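Local coordinates for putative transcriptional regulator, LysR family (Vibrio parahaemolyticus, PDB 3OXN), which is a putative LysR-family transcriptional regulator, represented here by its substrate-binding domain, and probably binds DNA through a separate helix-turn-helix domain, at residues Asn51-Gln56 / Ser61-Tyr66; Ala69-Cys74 / Glu209-Val214; Met120-Asp125 / Ala168-Leu173. One frame throughout, in Å; residues are numbered along the deposited sequence.

Contact 1: Asn51-Gln56 / Ser61-Tyr66; sequences NFLPLQ and SDQLTY
Gln63 reaches from helix 60-65 to the end of strand 49-54 and grips two backbone groups with one amide. Its NE2 donates to Pro54 O at 2.8 Å with a nearly straight N-H...O angle of 162°; the acceptor lies close to the amide plane, while NE2 stands tilted out of the Pro54 carbonyl plane. Its OE1 takes the N-H of Gln56, the Gln56 N to Gln63 OE1 distance being 2.9 Å, and here the donor arrives in the carbonyl plane on a lone pair, almost perfectly in line at 177°. Apolar atoms flank the same amide: Leu53 CD1 lies 3.4 Å from Gln63 NE2, the two side chains sliding past each other in opposite directions, and Gln56 CB lies 3.8 Å from Gln63 OE1. The Gln63 chain is extended beyond CG (chi2 163°), which carries the amide out to the strand. Farther out, Leu55 hydrogen-bonds through its backbone to Thr25 of strand 20-25, and its side chain packs on Ala24, Ala72 and Cys74. Gln56 turns its own amide elsewhere, its OE1 bonding to Arg59. The strand also lies at the dimer interface, where Asn51 continues the sheet in a parallel ladder with a strand of the second subunit. The contact joins the first two elements of a beta-alpha-beta unit. Pro54 O and Gln56 N flank Leu55, the pair a parallel strand would use, and the Gln63 amide takes that partner's place, its two bonds fixing which end is oxygen and which is nitrogen.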
loop_
_atom_site.group_PDB
_atom_site.type_symbol
_atom_site.label_atom_id
_atom_site.label_comp_id
_atom_site.label_asym_id
_atom_site.label_seq_id
_atom_site.Cartn_x
_atom_site.Cartn_y
_atom_site.Cartn_z
ATOM N N ASN A 51 -2.827 -0.558 14.640
ATOM C CA ASN A 51 -2.518 -1.657 13.748
ATOM C C ASN A 51 -3.315 -1.602 12.447
ATOM O O ASN A 51 -4.472 -2.015 12.398
ATOM C CB ASN A 51 -2.739 -2.997 14.437
ATOM C CG ASN A 51 -1.985 -4.113 13.756
ATOM O OD1 ASN A 51 -0.959 -3.873 13.129
ATOM N ND2 ASN A 51 -2.486 -5.337 13.867
ATOM N N PHE A 52 -2.697 -1.091 11.392
ATOM C CA PHE A 52 -3.371 -1.000 10.106
ATOM C C PHE A 52 -2.997 -2.164 9.209
ATOM O O PHE A 52 -1.823 -2.484 9.043
ATOM C CB PHE A 52 -3.008 0.298 9.414
ATOM C CG PHE A 52 -3.487 1.517 10.131
ATOM C CD1 PHE A 52 -4.809 1.927 10.015
ATOM C CD2 PHE A 52 -2.611 2.258 10.920
ATOM C CE1 PHE A 52 -5.248 3.057 10.663
ATOM C CE2 PHE A 52 -3.032 3.386 11.580
ATOM C CZ PHE A 52 -4.356 3.794 11.453
ATOM N N LEU A 53 -3.994 -2.807 8.629
ATOM C CA LEU A 53 -3.712 -3.888 7.700
ATOM C C LEU A 53 -4.591 -3.773 6.483
ATOM O O LEU A 53 -5.629 -3.136 6.528
ATOM C CB LEU A 53 -3.870 -5.257 8.369
ATOM C CG LEU A 53 -5.007 -5.366 9.374
ATOM C CD1 LEU A 53 -6.320 -5.597 8.646
ATOM C CD2 LEU A 53 -4.719 -6.482 10.348
ATOM N N PRO A 54 -4.150 -4.369 5.377
ATOM C CA PRO A 54 -4.925 -4.370 4.136
ATOM C C PRO A 54 -6.325 -4.969 4.285
ATOM O O PRO A 54 -6.489 -6.131 4.689
ATOM C CB PRO A 54 -4.070 -5.228 3.203
ATOM C CG PRO A 54 -2.682 -5.005 3.690
ATOM C CD PRO A 54 -2.804 -4.932 5.184
ATOM N N LEU A 55 -7.329 -4.157 3.962
ATOM C CA LEU A 55 -8.679 -4.654 3.759
ATOM C C LEU A 55 -8.654 -5.689 2.644
ATOM O O LEU A 55 -8.044 -5.464 1.601
ATOM C CB LEU A 55 -9.599 -3.518 3.326
ATOM C CG LEU A 55 -11.062 -3.771 3.689
ATOM C CD1 LEU A 55 -11.386 -3.028 4.991
ATOM C CD2 LEU A 55 -12.027 -3.364 2.567
ATOM N N GLN A 56 -9.297 -6.829 2.859
ATOM C CA GLN A 56 -9.594 -7.740 1.766
ATOM C C GLN A 56 -11.089 -7.595 1.522
ATOM O O GLN A 56 -11.900 -8.071 2.307
ATOM C CB GLN A 56 -9.198 -9.167 2.139
ATOM C CG GLN A 56 -7.709 -9.329 2.505
ATOM C CD GLN A 56 -7.473 -10.455 3.510
ATOM O OE1 GLN A 56 -8.402 -11.183 3.859
ATOM N NE2 GLN A 56 -6.229 -10.597 3.981
ATOM N N SER A 61 -16.430 -8.390 6.137
ATOM C CA SER A 61 -17.146 -8.805 7.330
ATOM C C SER A 61 -16.409 -9.905 8.079
ATOM O O SER A 61 -16.488 -9.986 9.305
ATOM C CB SER A 61 -18.549 -9.268 6.976
ATOM O OG SER A 61 -19.247 -9.656 8.140
ATOM N N ASP A 62 -15.694 -10.752 7.351
ATOM C CA ASP A 62 -14.912 -11.777 8.005
ATOM C C ASP A 62 -13.778 -11.126 8.771
ATOM O O ASP A 62 -13.361 -11.597 9.837
ATOM C CB ASP A 62 -14.358 -12.777 6.988
ATOM C CG ASP A 62 -15.353 -13.857 6.651
ATOM O OD1 ASP A 62 -16.483 -13.800 7.195
ATOM O OD2 ASP A 62 -15.013 -14.750 5.840
ATOM N N GLN A 63 -13.277 -10.037 8.209
ATOM C CA GLN A 63 -12.149 -9.345 8.795
ATOM C C GLN A 63 -12.531 -8.659 10.120
ATOM O O GLN A 63 -11.811 -8.780 11.113
ATOM C CB GLN A 63 -11.536 -8.374 7.780
ATOM C CG GLN A 63 -10.018 -8.459 7.729
ATOM C CD GLN A 63 -9.424 -7.825 6.491
ATOM O OE1 GLN A 63 -10.123 -7.602 5.495
ATOM N NE2 GLN A 63 -8.115 -7.544 6.540
ATOM N N LEU A 64 -13.674 -7.973 10.149
ATOM C CA LEU A 64 -14.143 -7.362 11.386
ATOM C C LEU A 64 -14.660 -8.414 12.364
ATOM O O LEU A 64 -14.500 -8.282 13.580
ATOM C CB LEU A 64 -15.236 -6.325 11.113
ATOM C CG LEU A 64 -14.893 -5.102 10.272
ATOM C CD1 LEU A 64 -16.199 -4.448 9.891
ATOM C CD2 LEU A 64 -13.972 -4.139 10.994
ATOM N N THR A 65 -15.285 -9.457 11.832
ATOM C CA THR A 65 -15.870 -10.504 12.670
ATOM C C THR A 65 -14.867 -11.530 13.225
ATOM O O THR A 65 -14.879 -11.837 14.415
ATOM C CB THR A 65 -16.973 -11.255 11.924
ATOM O OG1 THR A 65 -17.934 -10.313 11.444
ATOM C CG2 THR A 65 -17.661 -12.237 12.843
ATOM N N TYR A 66 -13.991 -12.058 12.388
ATOM C CA TYR A 66 -13.149 -13.155 12.853
ATOM C C TYR A 66 -11.681 -12.811 13.063
ATOM O O TYR A 66 -11.033 -13.401 13.911
ATOM C CB TYR A 66 -13.280 -14.363 11.919
ATOM C CG TYR A 66 -14.679 -14.903 11.852
ATOM C CD1 TYR A 66 -15.201 -15.648 12.894
ATOM C CD2 TYR A 66 -15.486 -14.655 10.754
ATOM C CE1 TYR A 66 -16.494 -16.150 12.840
ATOM C CE2 TYR A 66 -16.779 -15.146 10.694
ATOM C CZ TYR A 66 -17.272 -15.895 11.736
ATOM O OH TYR A 66 -18.545 -16.390 11.682
#

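Contact 2: Ala69-Cys74 / Glu209-Val214; sequences ADLAIC and EWLRSV
Leu71 of strand 71-74 packs its two methyls on different residues of helix 206-227. CD1 meets the aliphatic stem of Arg212, 3.9 Å from Arg212 CD and 4.2 Å from Arg212 CG, the two side chains crossing at a slant. CD2 faces Leu211, with Leu71 CD2 to Leu211 CD1 at a more relaxed 4.4 Å. Leu71 sends CG anti to its backbone N (chi1 178°), which carries the isobutyl fork out to the helix. This tight part is buried, and Met196 and Trp198 of strand 194-199 and Phe21 and Ile23 of strand 20-25 pack around it. Toward the strand's beginning the fit is looser: partly exposed Asp70 starts toward the helix but stays short of contact, and its OD2 makes a weak hydrogen bond to Thr22 N. The guanidinium of Arg212 leaves Leu71 through a bend at chi3 (-78°); it bonds through NH1 to Cys202 O, makes a cation-pi contact with Trp198 of the adjacent strand, and has a long, weak ion pair with Glu203. Between these two segments the contact is thus purely apolar, and one arginine serves twice, its methylenes as hydrophobic filler and its charged end tying the long C-terminal helix to the same sheet through Trp198.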
loop_
_atom_site.group_PDB
_atom_site.type_symbol
_atom_site.label_atom_id
_atom_site.label_comp_id
_atom_site.label_asym_id
_atom_site.label_seq_id
_atom_site.Cartn_x
_atom_site.Cartn_y
_atom_site.Cartn_z
ATOM N N ALA A 69 -10.453 -7.182 13.498
ATOM C CA ALA A 69 -10.453 -5.811 13.006
ATOM C C ALA A 69 -11.456 -4.977 13.807
ATOM O O ALA A 69 -12.621 -5.335 13.905
ATOM C CB ALA A 69 -10.784 -5.781 11.527
ATOM N N ASP A 70 -10.996 -3.881 14.399
ATOM C CA ASP A 70 -11.877 -3.057 15.224
ATOM C C ASP A 70 -12.824 -2.225 14.366
ATOM O O ASP A 70 -14.016 -2.130 14.654
ATOM C CB ASP A 70 -11.075 -2.163 16.176
ATOM C CG ASP A 70 -10.647 -2.898 17.437
ATOM O OD1 ASP A 70 -11.379 -3.823 17.863
ATOM O OD2 ASP A 70 -9.589 -2.543 18.011
ATOM N N LEU A 71 -12.279 -1.662 13.292
ATOM C CA LEU A 71 -13.003 -0.785 12.380
ATOM C C LEU A 71 -12.471 -1.013 10.966
ATOM O O LEU A 71 -11.289 -1.312 10.771
ATOM C CB LEU A 71 -12.758 0.672 12.788
ATOM C CG LEU A 71 -13.366 1.815 11.981
ATOM C CD1 LEU A 71 -14.879 1.828 12.080
ATOM C CD2 LEU A 71 -12.786 3.130 12.477
ATOM N N ALA A 72 -13.334 -0.876 9.972
ATOM C CA ALA A 72 -12.888 -0.941 8.589
ATOM C C ALA A 72 -13.185 0.391 7.910
ATOM O O ALA A 72 -14.290 0.923 8.053
ATOM C CB ALA A 72 -13.588 -2.078 7.871
ATOM N N ILE A 73 -12.209 0.945 7.191
ATOM C CA ILE A 73 -12.490 2.117 6.354
ATOM C C ILE A 73 -12.348 1.808 4.851
ATOM O O ILE A 73 -11.242 1.541 4.366
ATOM C CB ILE A 73 -11.607 3.316 6.712
ATOM C CG1 ILE A 73 -11.717 3.630 8.212
ATOM C CG2 ILE A 73 -11.985 4.517 5.833
ATOM C CD1 ILE A 73 -10.675 4.641 8.744
ATOM N N CYS A 74 -13.461 1.846 4.121
ATOM C CA CYS A 74 -13.448 1.539 2.704
ATOM C C CYS A 74 -14.754 1.917 2.040
ATOM O O CYS A 74 -15.594 2.566 2.631
ATOM C CB CYS A 74 -13.265 0.040 2.516
ATOM S SG CYS A 74 -14.720 -0.939 3.004
ATOM N N GLU A 209 -16.274 3.802 20.289
ATOM C CA GLU A 209 -17.136 4.946 20.017
ATOM C C GLU A 209 -16.255 6.173 19.947
ATOM O O GLU A 209 -16.571 7.136 19.261
ATOM C CB GLU A 209 -18.200 5.135 21.095
ATOM C CG GLU A 209 -19.338 4.127 21.094
ATOM C CD GLU A 209 -20.168 4.190 22.384
ATOM O OE1 GLU A 209 -19.765 4.924 23.317
ATOM O OE2 GLU A 209 -21.220 3.509 22.466
ATOM N N TRP A 210 -15.135 6.140 20.658
ATOM C CA TRP A 210 -14.228 7.281 20.658
ATOM C C TRP A 210 -13.401 7.323 19.378
ATOM O O TRP A 210 -13.322 8.356 18.719
ATOM C CB TRP A 210 -13.315 7.272 21.896
ATOM C CG TRP A 210 -12.177 8.241 21.770
ATOM C CD1 TRP A 210 -12.202 9.560 22.067
ATOM C CD2 TRP A 210 -10.861 7.968 21.271
ATOM N NE1 TRP A 210 -10.985 10.135 21.796
ATOM C CE2 TRP A 210 -10.137 9.176 21.307
ATOM C CE3 TRP A 210 -10.216 6.813 20.800
ATOM C CZ2 TRP A 210 -8.810 9.275 20.899
ATOM C CZ3 TRP A 210 -8.890 6.907 20.394
ATOM C CH2 TRP A 210 -8.202 8.129 20.447
ATOM N N LEU A 211 -12.784 6.196 19.034
ATOM C CA LEU A 211 -11.987 6.089 17.809
ATOM C C LEU A 211 -12.781 6.573 16.606
ATOM O O LEU A 211 -12.306 7.401 15.832
ATOM C CB LEU A 211 -11.533 4.638 17.560
ATOM C CG LEU A 211 -10.291 4.355 16.693
ATOM C CD1 LEU A 211 -10.319 2.938 16.160
ATOM C CD2 LEU A 211 -10.157 5.319 15.540
ATOM N N ARG A 212 -13.987 6.043 16.454
ATOM C CA ARG A 212 -14.809 6.377 15.310
ATOM C C ARG A 212 -15.014 7.887 15.168
ATOM O O ARG A 212 -14.866 8.450 14.071
ATOM C CB ARG A 212 -16.133 5.638 15.385
ATOM C CG ARG A 212 -15.949 4.162 15.343
ATOM C CD ARG A 212 -17.179 3.475 14.817
ATOM N NE ARG A 212 -18.217 3.385 15.828
ATOM C CZ ARG A 212 -18.155 2.569 16.873
ATOM N NH1 ARG A 212 -17.101 1.786 17.037
ATOM N NH2 ARG A 212 -19.142 2.540 17.753
ATOM N N SER A 213 -15.316 8.536 16.290
ATOM C CA SER A 213 -15.567 9.974 16.309
ATOM C C SER A 213 -14.347 10.828 15.944
ATOM O O SER A 213 -14.482 11.856 15.261
ATOM C CB SER A 213 -16.128 10.406 17.668
ATOM O OG SER A 213 -15.492 9.689 18.705
ATOM N N VAL A 214 -13.163 10.432 16.408
ATOM C CA VAL A 214 -11.963 11.156 16.015
ATOM C C VAL A 214 -11.726 10.981 14.526
ATOM O O VAL A 214 -11.341 11.927 13.835
ATOM C CB VAL A 214 -10.738 10.750 16.828
ATOM C CG1 VAL A 214 -10.511 11.755 17.951
ATOM C CG2 VAL A 214 -10.921 9.369 17.394
#

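Contact 3: Met120-Asp125 / Ala168-Leu173; sequences MIAISD and ADLAYL
Leu170 meets Ile121 and Ala122 where the connections that follow two adjacent parallel strands come together, in an alpha/beta subdomain of the periplasmic-binding-protein type of fold found in LysR regulators. Residues 120-125 lead from strand 117-120 to helix 125-134; residues 168-173 open helix 168-177, directly after the neighbouring parallel strand 163-167. Ala168 begins the helix, its backbone bonded to Gly92, and partly exposed Asp169 follows. Leu170 then carries the whole contact: with CG anti to the backbone N (chi1 -179°), it brings CD2 against both loop residues, 4.5 Å from Ile121 CG2. The far end of Ile121 leads away from the helix, and its side chain packs on Ile164 and Val166. Ala171 turns to the sheet, on Leu94, Leu96 and Val166; Tyr172, though exposed, also touches Leu94. The loop reaches the leucine by a turn at Ala122, whose positive phi (56°) swings the chain out of its extended course. Past that turn, Ser124 N-caps helix 125-134 by a weak bond from OG to Val127 N. The closest approach of the two segments is one methyl on another, Leu170 CD2 to Ala122 CB at 4.1 Å.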
loop_
_atom_site.group_PDB
_atom_site.type_symbol
_atom_site.label_atom_id
_atom_site.label_comp_id
_atom_site.label_asym_id
_atom_site.label_seq_id
_atom_site.Cartn_x
_atom_site.Cartn_y
_atom_site.Cartn_z
HETATM N N MSE A 120 -3.989 2.538 -13.525
HETATM C CA MSE A 120 -5.035 2.740 -12.521
HETATM C C MSE A 120 -4.585 2.473 -11.103
HETATM O O MSE A 120 -4.411 1.328 -10.708
HETATM C CB MSE A 120 -6.238 1.868 -12.820
HETATM C CG MSE A 120 -7.347 2.063 -11.827
HETATM SE SE MSE A 120 -9.063 1.411 -12.496
HETATM C CE MSE A 120 -9.003 2.111 -14.329
ATOM N N ILE A 121 -4.433 3.530 -10.322
ATOM C CA ILE A 121 -3.848 3.391 -9.000
ATOM C C ILE A 121 -4.887 3.492 -7.890
ATOM O O ILE A 121 -5.851 4.231 -8.028
ATOM C CB ILE A 121 -2.737 4.436 -8.807
ATOM C CG1 ILE A 121 -1.482 3.969 -9.533
ATOM C CG2 ILE A 121 -2.455 4.671 -7.329
ATOM C CD1 ILE A 121 -1.156 2.529 -9.218
ATOM N N ALA A 122 -4.715 2.698 -6.832
ATOM C CA ALA A 122 -5.423 2.841 -5.551
ATOM C C ALA A 122 -6.942 2.820 -5.617
ATOM O O ALA A 122 -7.618 3.225 -4.664
ATOM C CB ALA A 122 -4.950 4.093 -4.834
ATOM N N ILE A 123 -7.466 2.351 -6.743
ATOM C CA ILE A 123 -8.896 2.298 -7.006
ATOM C C ILE A 123 -9.389 0.905 -6.693
ATOM O O ILE A 123 -8.873 -0.071 -7.242
ATOM C CB ILE A 123 -9.156 2.509 -8.501
ATOM C CG1 ILE A 123 -8.821 3.947 -8.914
ATOM C CG2 ILE A 123 -10.576 2.110 -8.861
ATOM C CD1 ILE A 123 -9.808 5.016 -8.433
ATOM N N SER A 124 -10.392 0.781 -5.835
ATOM C CA SER A 124 -10.956 -0.540 -5.574
ATOM C C SER A 124 -11.681 -1.116 -6.802
ATOM O O SER A 124 -12.170 -0.371 -7.649
ATOM C CB SER A 124 -11.910 -0.466 -4.403
ATOM O OG SER A 124 -12.942 0.452 -4.679
ATOM N N ASP A 125 -11.740 -2.442 -6.903
ATOM C CA ASP A 125 -12.547 -3.113 -7.927
ATOM C C ASP A 125 -13.958 -2.520 -8.024
ATOM O O ASP A 125 -14.428 -2.172 -9.111
ATOM C CB ASP A 125 -12.650 -4.615 -7.623
ATOM C CG ASP A 125 -11.296 -5.323 -7.658
ATOM O OD1 ASP A 125 -10.688 -5.449 -8.752
ATOM O OD2 ASP A 125 -10.844 -5.770 -6.584
ATOM N N ALA A 168 -9.494 11.250 -6.183
ATOM C CA ALA A 168 -9.167 12.677 -6.249
ATOM C C ALA A 168 -8.106 13.174 -5.261
ATOM O O ALA A 168 -7.112 13.785 -5.668
ATOM C CB ALA A 168 -10.426 13.494 -6.092
ATOM N N ASP A 169 -8.330 12.916 -3.971
ATOM C CA ASP A 169 -7.535 13.509 -2.889
ATOM C C ASP A 169 -6.090 13.082 -2.989
ATOM O O ASP A 169 -5.183 13.811 -2.583
ATOM C CB ASP A 169 -8.072 13.109 -1.506
ATOM C CG ASP A 169 -9.594 13.022 -1.455
ATOM O OD1 ASP A 169 -10.169 13.503 -0.454
ATOM O OD2 ASP A 169 -10.219 12.462 -2.399
ATOM N N LEU A 170 -5.889 11.880 -3.519
ATOM C CA LEU A 170 -4.557 11.314 -3.662
ATOM C C LEU A 170 -3.814 12.004 -4.792
ATOM O O LEU A 170 -2.643 12.349 -4.651
ATOM C CB LEU A 170 -4.627 9.815 -3.930
ATOM C CG LEU A 170 -3.227 9.228 -4.061
ATOM C CD1 LEU A 170 -2.389 9.630 -2.858
ATOM C CD2 LEU A 170 -3.276 7.732 -4.194
ATOM N N ALA A 171 -4.501 12.178 -5.917
ATOM C CA ALA A 171 -3.997 12.984 -7.018
ATOM C C ALA A 171 -3.371 14.287 -6.489
ATOM O O ALA A 171 -2.187 14.542 -6.710
ATOM C CB ALA A 171 -5.115 13.296 -7.987
ATOM N N TYR A 172 -4.152 15.099 -5.774
ATOM C CA TYR A 172 -3.655 16.379 -5.266
ATOM C C TYR A 172 -2.449 16.216 -4.345
ATOM O O TYR A 172 -1.529 17.039 -4.341
ATOM C CB TYR A 172 -4.764 17.122 -4.526
ATOM C CG TYR A 172 -5.903 17.601 -5.401
ATOM C CD1 TYR A 172 -5.667 18.384 -6.521
ATOM C CD2 TYR A 172 -7.224 17.287 -5.090
ATOM C CE1 TYR A 172 -6.711 18.826 -7.315
ATOM C CE2 TYR A 172 -8.271 17.729 -5.876
ATOM C CZ TYR A 172 -8.013 18.497 -6.988
ATOM O OH TYR A 172 -9.063 18.939 -7.783
ATOM N N LEU A 173 -2.470 15.147 -3.565
ATOM C CA LEU A 173 -1.429 14.897 -2.584
ATOM C C LEU A 173 -0.062 14.637 -3.230
ATOM O O LEU A 173 0.934 15.277 -2.876
ATOM C CB LEU A 173 -1.840 13.744 -1.676
ATOM C CG LEU A 173 -1.301 13.841 -0.261
ATOM C CD1 LEU A 173 -2.196 13.078 0.698
ATOM C CD2 LEU A 173 0.113 13.296 -0.230
#

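Contacts 1 and 2 belong to one subdomain and reach the same five-stranded sheet, their centres 12 Å apart. They touch where helix 60-65 leads back into strand 71-74: Gln63 O and Ala69 N, 3.2 Å apart, probably hydrogen-bond, and Leu64 CD2 packs 3.5 Å from Ala72 N. Contact 3 lies in the other subdomain, on a second sheet, with its centre 21 Å from that of contact 1 and 22 Å from that of contact 2; nearest atoms are about 8 Å and 7 Å away. Along the chain it is nested within the loop that contact 2 closes. In LysR regulators the cleft between such subdomains generally receives the effector; no ligand defines a site here.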